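Local coordinates for protein decaprenyl diphosphate synthase (Rhodobacter capsulatus, PDB 3MZV) that probably makes long all-trans polyprenyl diphosphates for quinone side chains by magnesium-dependent addition of isopentenyl units to farnesyl diphosphate, at residues L159-A162 against A166-E169. Sequence-based numbering, arbitrary orientation.
Sequences LTAA and ATTE
T167 turns its side chain toward A161, and the hydroxyl makes the closest approach: T167 OG1 stands 2.9 Å from A161 O. The hydroxyl meets the carbonyl from the CA side of the C=O bond, bent to about 119° at the oxygen. OG1 lies anti to the carbonyl carbon of T167 (chi1 -55°), which carries it to the A161 side and places the methyl anti to the backbone N. The same hydroxyl also reaches N164 O in the connecting loop. Its one proton could serve either carbonyl, so the bond to A161 O is a possible one. The rest is a light contact: the A161 methyl CB faces T167 CG2 at 4.0 Å. A161 CB also comes within 3.7 Å of T167 OG1. Both residues are buried, and the hydroxyl gives the carbonyl of A161 a possible partner just before A162, which has an extended psi of 154°. The pair brings the two ends of a short interhelical loop together, in which N164 OD1 also accepts from A166 N. Next along the chain, T168 is the N-cap of the following helix, its OG1 bonded to I171 N. The link lies between helix 138-161 and helix 169-194, within the largely helical fold of the polyprenyl synthases; T167 packs on I250 of helix 247-254, E169 forms a salt bridge with K251 there, and L159 and T160 touch K115 and R40 of the second subunit.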
loop_
_atom_site.group_PDB
_atom_site.type_symbol
_atom_site.label_atom_id
_atom_site.label_comp_id
_atom_site.label_asym_id
_atom_site.label_seq_id
_atom_site.Cartn_x
_atom_site.Cartn_y
_atom_site.Cartn_z
ATOM N N LEU B 159 14.104 -1.530 -10.475
ATOM C CA LEU B 159 15.179 -0.769 -9.835
ATOM C C LEU B 159 16.537 -1.466 -9.871
ATOM O O LEU B 159 17.536 -0.822 -10.117
ATOM C CB LEU B 159 14.859 -0.474 -8.377
ATOM C CG LEU B 159 13.841 0.621 -8.141
ATOM C CD1 LEU B 159 13.546 0.679 -6.663
ATOM C CD2 LEU B 159 14.342 1.979 -8.691
ATOM N N THR B 160 16.583 -2.765 -9.598
ATOM C CA THR B 160 17.848 -3.499 -9.619
ATOM C C THR B 160 18.315 -3.760 -11.043
ATOM O O THR B 160 19.510 -3.805 -11.327
ATOM C CB THR B 160 17.700 -4.850 -8.913
ATOM O OG1 THR B 160 16.637 -5.589 -9.529
ATOM C CG2 THR B 160 17.409 -4.630 -7.448
ATOM N N ALA B 161 17.366 -3.909 -11.957
ATOM C CA ALA B 161 17.689 -4.086 -13.350
ATOM C C ALA B 161 18.279 -2.813 -13.997
ATOM O O ALA B 161 18.924 -2.899 -15.034
ATOM C CB ALA B 161 16.436 -4.514 -14.111
ATOM N N ALA B 162 17.993 -1.637 -13.443
ATOM C CA ALA B 162 18.365 -0.391 -14.112
ATOM C C ALA B 162 19.850 -0.171 -13.849
ATOM O O ALA B 162 20.389 -0.644 -12.817
ATOM C CB ALA B 162 17.543 0.787 -13.581
ATOM N N ALA B 166 23.963 -6.294 -17.499
ATOM C CA ALA B 166 23.714 -7.722 -17.453
ATOM C C ALA B 166 22.238 -8.087 -17.593
ATOM O O ALA B 166 21.917 -9.252 -17.857
ATOM C CB ALA B 166 24.282 -8.330 -16.096
ATOM N N THR B 167 21.337 -7.130 -17.419
ATOM C CA THR B 167 19.890 -7.388 -17.615
ATOM C C THR B 167 19.576 -8.039 -18.980
ATOM O O THR B 167 19.910 -7.527 -20.050
ATOM C CB THR B 167 19.073 -6.112 -17.453
ATOM O OG1 THR B 167 19.354 -5.512 -16.197
ATOM C CG2 THR B 167 17.530 -6.361 -17.538
ATOM N N THR B 168 18.899 -9.163 -18.919
ATOM C CA THR B 168 18.568 -9.981 -20.079
ATOM C C THR B 168 17.143 -9.705 -20.504
ATOM O O THR B 168 16.366 -9.139 -19.733
ATOM C CB THR B 168 18.624 -11.446 -19.672
ATOM O OG1 THR B 168 17.700 -11.642 -18.583
ATOM C CG2 THR B 168 20.039 -11.816 -19.262
ATOM N N GLU B 169 16.782 -10.160 -21.698
ATOM C CA GLU B 169 15.374 -10.081 -22.154
ATOM C C GLU B 169 14.410 -10.805 -21.191
ATOM O O GLU B 169 13.301 -10.359 -20.975
ATOM C CB GLU B 169 15.238 -10.642 -23.577
ATOM C CG GLU B 169 15.988 -9.800 -24.648
ATOM C CD GLU B 169 15.597 -10.121 -26.103
ATOM O OE1 GLU B 169 14.480 -10.597 -26.344
ATOM O OE2 GLU B 169 16.403 -9.855 -27.019
#